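Local structure of uncharacterized protein (Legionella pneumophila subsp. pneumophila, 5T2X) at residues F83-V91 and A164-G172. The protein is of unknown function but belongs to the DUF5630 family and folds mainly into alpha-helices, without strands. Numbering follows the deposited sequence.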
ATOM      1  N   PHE A  83     -10.240  -3.972  -9.102  1.00 49.09           N
ATOM      2  CA  PHE A  83      -9.407  -2.942  -8.501  1.00 46.92           C
ATOM      3  C   PHE A  83      -9.903  -1.556  -8.896  1.00 45.17           C
ATOM      4  O   PHE A  83     -10.432  -1.348  -9.990  1.00 48.97           O
ATOM      5  CB  PHE A  83      -7.947  -3.111  -8.925  1.00 40.44           C
ATOM      6  CG  PHE A  83      -7.275  -4.315  -8.328  1.00 33.01           C
ATOM      7  CD1 PHE A  83      -7.203  -5.506  -9.031  1.00 37.03           C
ATOM      8  CD2 PHE A  83      -6.714  -4.254  -7.064  1.00 36.48           C
ATOM      9  CE1 PHE A  83      -6.583  -6.614  -8.484  1.00 39.27           C
ATOM     10  CE2 PHE A  83      -6.095  -5.359  -6.511  1.00 31.46           C
ATOM     11  CZ  PHE A  83      -6.028  -6.539  -7.222  1.00 38.10           C
ATOM     12  N   GLU A  84      -9.727  -0.604  -7.986  1.00 39.63           N
ATOM     13  CA  GLU A  84     -10.116   0.778  -8.213  1.00 44.32           C
ATOM     14  C   GLU A  84      -8.909   1.685  -8.016  1.00 44.07           C
ATOM     15  O   GLU A  84      -8.012   1.388  -7.223  1.00 44.92           O
ATOM     16  CB  GLU A  84     -11.255   1.200  -7.274  1.00 42.58           C
ATOM     17  CG  GLU A  84     -12.495   0.322  -7.373  1.00 53.40           C
ATOM     18  CD  GLU A  84     -13.624   0.795  -6.476  1.00 63.91           C
ATOM     19  OE1 GLU A  84     -13.542   1.930  -5.959  1.00 65.69           O
ATOM     20  OE2 GLU A  84     -14.593   0.030  -6.288  1.00 60.28           O
ATOM     21  N   GLU A  85      -8.893   2.791  -8.750  1.00 41.31           N
ATOM     22  CA  GLU A  85      -7.811   3.758  -8.677  1.00 41.89           C
ATOM     23  C   GLU A  85      -8.175   4.884  -7.718  1.00 43.53           C
ATOM     24  O   GLU A  85      -9.342   5.264  -7.593  1.00 45.99           O
ATOM     25  CB  GLU A  85      -7.500   4.336 -10.059  1.00 38.38           C
ATOM     26  CG  GLU A  85      -7.324   3.290 -11.146  1.00 42.90           C
ATOM     27  CD  GLU A  85      -7.146   3.905 -12.520  1.00 49.54           C
ATOM     28  OE1 GLU A  85      -6.487   4.962 -12.619  1.00 54.42           O
ATOM     29  OE2 GLU A  85      -7.672   3.336 -13.500  1.00 54.37           O
ATOM     30  N   TYR A  86      -7.155   5.415  -7.036  1.00 42.62           N
ATOM     31  CA  TYR A  86      -7.348   6.550  -6.145  1.00 38.02           C
ATOM     32  C   TYR A  86      -6.002   7.200  -5.879  1.00 41.99           C
ATOM     33  O   TYR A  86      -5.008   6.483  -5.701  1.00 43.33           O
ATOM     34  CB  TYR A  86      -8.006   6.131  -4.825  1.00 41.47           C
ATOM     35  CG  TYR A  86      -7.272   5.050  -4.061  1.00 47.08           C
ATOM     36  CD1 TYR A  86      -6.344   5.373  -3.078  1.00 41.68           C
ATOM     37  CD2 TYR A  86      -7.518   3.706  -4.312  1.00 37.97           C
ATOM     38  CE1 TYR A  86      -5.675   4.389  -2.375  1.00 38.77           C
ATOM     39  CE2 TYR A  86      -6.854   2.715  -3.615  1.00 34.42           C
ATOM     40  CZ  TYR A  86      -5.936   3.062  -2.646  1.00 35.83           C
ATOM     41  OH  TYR A  86      -5.274   2.077  -1.949  1.00 38.35           O
ATOM     42  N   PRO A  87      -5.926   8.528  -5.855  1.00 46.60           N
ATOM     43  CA  PRO A  87      -4.654   9.201  -5.568  1.00 45.65           C
ATOM     44  C   PRO A  87      -4.245   8.984  -4.121  1.00 51.02           C
ATOM     45  O   PRO A  87      -5.056   8.522  -3.305  1.00 41.04           O
ATOM     46  CB  PRO A  87      -4.973  10.679  -5.852  1.00 42.83           C
ATOM     47  CG  PRO A  87      -6.432  10.788  -5.657  1.00 44.57           C
ATOM     48  CD  PRO A  87      -7.013   9.484  -6.116  1.00 43.01           C
ATOM     49  N   PRO A  88      -2.994   9.317  -3.750  1.00 43.20           N
ATOM     50  CA  PRO A  88      -1.935   9.958  -4.545  1.00 39.36           C
ATOM     51  C   PRO A  88      -1.159   9.023  -5.478  1.00 47.75           C
ATOM     52  O   PRO A  88      -0.311   9.503  -6.231  1.00 53.49           O
ATOM     53  CB  PRO A  88      -1.006  10.526  -3.472  1.00 41.08           C
ATOM     54  CG  PRO A  88      -1.150   9.582  -2.336  1.00 36.31           C
ATOM     55  CD  PRO A  88      -2.587   9.134  -2.346  1.00 33.41           C
ATOM     56  N   LEU A  89      -1.438   7.724  -5.438  1.00 43.64           N
ATOM     57  CA  LEU A  89      -0.704   6.776  -6.266  1.00 41.18           C
ATOM     58  C   LEU A  89      -1.179   6.836  -7.713  1.00 38.83           C
ATOM     59  O   LEU A  89      -2.369   7.010  -7.988  1.00 40.87           O
ATOM     60  CB  LEU A  89      -0.859   5.354  -5.727  1.00 41.85           C
ATOM     61  CG  LEU A  89      -0.133   5.034  -4.420  1.00 43.82           C
ATOM     62  CD1 LEU A  89      -0.202   3.543  -4.122  1.00 46.25           C
ATOM     63  CD2 LEU A  89       1.312   5.507  -4.475  1.00 32.69           C
ATOM     64  N   THR A  90      -0.236   6.688  -8.640  1.00 37.83           N
ATOM     65  CA  THR A  90      -0.562   6.647 -10.056  1.00 42.27           C
ATOM     66  C   THR A  90      -0.961   5.230 -10.464  1.00 40.54           C
ATOM     67  O   THR A  90      -0.797   4.266  -9.710  1.00 41.56           O
ATOM     68  CB  THR A  90       0.617   7.131 -10.899  1.00 38.88           C
ATOM     69  OG1 THR A  90       1.691   6.187 -10.810  1.00 49.30           O
ATOM     70  CG2 THR A  90       1.103   8.484 -10.402  1.00 34.43           C
ATOM     71  N   VAL A  91      -1.493   5.108 -11.682  1.00 36.59           N
ATOM     72  CA  VAL A  91      -1.976   3.809 -12.141  1.00 30.45           C
ATOM     73  C   VAL A  91      -0.816   2.844 -12.369  1.00 31.79           C
ATOM     74  O   VAL A  91      -0.974   1.628 -12.205  1.00 35.96           O
ATOM     75  CB  VAL A  91      -2.843   3.979 -13.405  1.00 36.60           C
ATOM     76  CG1 VAL A  91      -2.018   4.519 -14.564  1.00 31.33           C
ATOM     77  CG2 VAL A  91      -3.516   2.662 -13.778  1.00 30.85           C
ATOM     78  N   ALA A 164       1.913   3.173   4.728  1.00 31.18           N
ATOM     79  CA  ALA A 164       0.572   2.842   4.265  1.00 31.78           C
ATOM     80  C   ALA A 164      -0.403   3.984   4.525  1.00 35.06           C
ATOM     81  O   ALA A 164      -1.367   4.159   3.772  1.00 42.88           O
ATOM     82  CB  ALA A 164       0.086   1.556   4.934  1.00 29.12           C
ATOM     83  N   CYS A 165      -0.163   4.773   5.575  1.00 38.83           N
ATOM     84  CA  CYS A 165      -1.021   5.920   5.852  1.00 30.77           C
ATOM     85  C   CYS A 165      -0.843   7.021   4.816  1.00 31.09           C
ATOM     86  O   CYS A 165      -1.781   7.782   4.559  1.00 35.84           O
ATOM     87  CB  CYS A 165      -0.731   6.475   7.246  1.00 29.74           C
ATOM     88  SG  CYS A 165      -1.051   5.326   8.593  1.00 38.79           S
ATOM     89  N   GLN A 166       0.348   7.127   4.218  1.00 35.48           N
ATOM     90  CA  GLN A 166       0.603   8.187   3.251  1.00 40.34           C
ATOM     91  C   GLN A 166      -0.174   7.997   1.957  1.00 40.42           C
ATOM     92  O   GLN A 166      -0.405   8.975   1.239  1.00 44.87           O
ATOM     93  CB  GLN A 166       2.096   8.273   2.929  1.00 39.51           C
ATOM     94  CG  GLN A 166       2.978   8.686   4.088  1.00 58.36           C
ATOM     95  CD  GLN A 166       4.412   8.936   3.658  1.00 68.34           C
ATOM     96  OE1 GLN A 166       4.683   9.185   2.484  1.00 55.25           O
ATOM     97  NE2 GLN A 166       5.339   8.864   4.607  1.00 77.35           N
ATOM     98  N   TYR A 167      -0.581   6.768   1.637  1.00 35.64           N
ATOM     99  CA  TYR A 167      -1.146   6.483   0.328  1.00 42.71           C
ATOM    100  C   TYR A 167      -2.467   5.727   0.346  1.00 41.77           C
ATOM    101  O   TYR A 167      -3.117   5.659  -0.702  1.00 41.42           O
ATOM    102  CB  TYR A 167      -0.148   5.680  -0.522  1.00 33.20           C
ATOM    103  CG  TYR A 167       1.250   6.260  -0.572  1.00 39.33           C
ATOM    104  CD1 TYR A 167       1.556   7.320  -1.415  1.00 43.38           C
ATOM    105  CD2 TYR A 167       2.269   5.734   0.212  1.00 40.47           C
ATOM    106  CE1 TYR A 167       2.836   7.848  -1.467  1.00 35.99           C
ATOM    107  CE2 TYR A 167       3.551   6.255   0.167  1.00 35.48           C
ATOM    108  CZ  TYR A 167       3.828   7.310  -0.674  1.00 44.31           C
ATOM    109  OH  TYR A 167       5.102   7.831  -0.724  1.00 56.23           O
ATOM    110  N   HIS A 168      -2.893   5.162   1.479  1.00 33.59           N
ATOM    111  CA  HIS A 168      -4.004   4.217   1.444  1.00 37.06           C
ATOM    112  C   HIS A 168      -5.119   4.550   2.430  1.00 31.06           C
ATOM    113  O   HIS A 168      -5.886   3.656   2.804  1.00 38.52           O
ATOM    114  CB  HIS A 168      -3.487   2.795   1.661  1.00 29.52           C
ATOM    115  CG  HIS A 168      -2.515   2.358   0.611  1.00 31.12           C
ATOM    116  ND1 HIS A 168      -2.895   2.099  -0.689  1.00 28.09           N
ATOM    117  CD2 HIS A 168      -1.175   2.170   0.656  1.00 29.32           C
ATOM    118  CE1 HIS A 168      -1.833   1.753  -1.395  1.00 34.94           C
ATOM    119  NE2 HIS A 168      -0.777   1.787  -0.602  1.00 30.74           N
ATOM    120  N   TRP A 169      -5.227   5.808   2.853  1.00 35.38           N
ATOM    121  CA  TRP A 169      -6.450   6.365   3.458  1.00 38.68           C
ATOM    122  C   TRP A 169      -6.858   5.528   4.670  1.00 39.76           C
ATOM    123  O   TRP A 169      -6.022   5.302   5.561  1.00 36.33           O
ATOM    124  CB  TRP A 169      -7.502   6.478   2.361  1.00 37.32           C
ATOM    125  CG  TRP A 169      -7.186   7.506   1.322  1.00 39.59           C
ATOM    126  CD1 TRP A 169      -6.361   7.359   0.247  1.00 37.82           C
ATOM    127  CD2 TRP A 169      -7.698   8.842   1.258  1.00 47.92           C
ATOM    128  NE1 TRP A 169      -6.323   8.523  -0.483  1.00 46.60           N
ATOM    129  CE2 TRP A 169      -7.136   9.449   0.117  1.00 52.62           C
ATOM    130  CE3 TRP A 169      -8.576   9.583   2.054  1.00 47.05           C
ATOM    131  CZ2 TRP A 169      -7.424  10.762  -0.247  1.00 47.25           C
ATOM    132  CZ3 TRP A 169      -8.859  10.888   1.692  1.00 45.33           C
ATOM    133  CH2 TRP A 169      -8.284  11.464   0.552  1.00 40.03           C
ATOM    134  N   THR A 170      -8.108   5.053   4.747  1.00 40.61           N
ATOM    135  CA  THR A 170      -8.572   4.372   5.957  1.00 34.64           C
ATOM    136  C   THR A 170      -7.873   3.037   6.186  1.00 33.15           C
ATOM    137  O   THR A 170      -7.430   2.789   7.320  1.00 40.95           O
ATOM    138  CB  THR A 170     -10.098   4.219   5.910  1.00 37.00           C
ATOM    139  OG1 THR A 170     -10.715   5.499   6.089  1.00 39.76           O
ATOM    140  CG2 THR A 170     -10.583   3.262   6.990  1.00 36.98           C
ATOM    141  N   PRO A 171      -7.748   2.137   5.199  1.00 41.67           N
ATOM    142  CA  PRO A 171      -7.007   0.892   5.463  1.00 33.71           C
ATOM    143  C   PRO A 171      -5.567   1.124   5.882  1.00 38.51           C
ATOM    144  O   PRO A 171      -5.015   0.313   6.638  1.00 33.65           O
ATOM    145  CB  PRO A 171      -7.094   0.145   4.127  1.00 37.62           C
ATOM    146  CG  PRO A 171      -8.332   0.657   3.499  1.00 37.01           C
ATOM    147  CD  PRO A 171      -8.384   2.107   3.868  1.00 36.71           C
ATOM    148  N   GLY A 172      -4.941   2.206   5.418  1.00 36.44           N
ATOM    149  CA  GLY A 172      -3.594   2.516   5.867  1.00 35.81           C
ATOM    150  C   GLY A 172      -3.546   2.877   7.341  1.00 36.94           C
ATOM    151  O   GLY A 172      -2.710   2.366   8.092  1.00 35.21           O
TER
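Tyr-86 OH and His-168 ND1 lie 2.7 Å apart in a hydrogen bond that ties the loop leading into helix 91-111 to the tight joint between helices 153-167 and 169-185 of this all-helical fold. The hydroxyl meets the imidazole at its edge, in the ring plane. Tyrosine suits the place because its long, rigid ring carries a polar group to a buried partner; with CG wedged between the backbone N and the carbonyl carbon (chi1 56°), that ring is thrown across toward the joint. His-168 offers a nitrogen on each side: NE2 is hydrogen-bonded to the carbonyl oxygen of His-130, so bonds at both nitrogens fix the rotation of the imidazole.

A second bond uses the indole N-H of Trp-169, whose NE1 reaches Pro-87 O at 3.1 Å. It is fairly straight (162° at the hydrogen), with the oxygen in the indole plane; tryptophan fits here because its flat ring system holds the donor rigidly at an edge. This carbonyl belongs to the cis peptide bond between Pro-87 and Pro-88, a form far more accessible before proline than before other residues. Between the two bonds, the side chains of Tyr-86 and Trp-169 pass in opposite senses and touch through their CD1 atoms, 3.9 Å apart, with their ring planes 80° apart, and Tyr-86 CE1 comes within 3.3 Å of Tyr-167 O, which lies at the phenol edge.

Farther out the contact is apolar. Pro-88 CG and Leu-89 CD2 both approach CD1 of Tyr-167, each 3.6 Å away. The Tyr-167 ring also stacks on His-130, while helix 211-220 packs against Tyr-86 and Pro-87. The forked end of Leu-89 serves two rings at once: as CD2 touches the phenol, the other methyl, CD1, lies 3.6 Å from His-168 CE1.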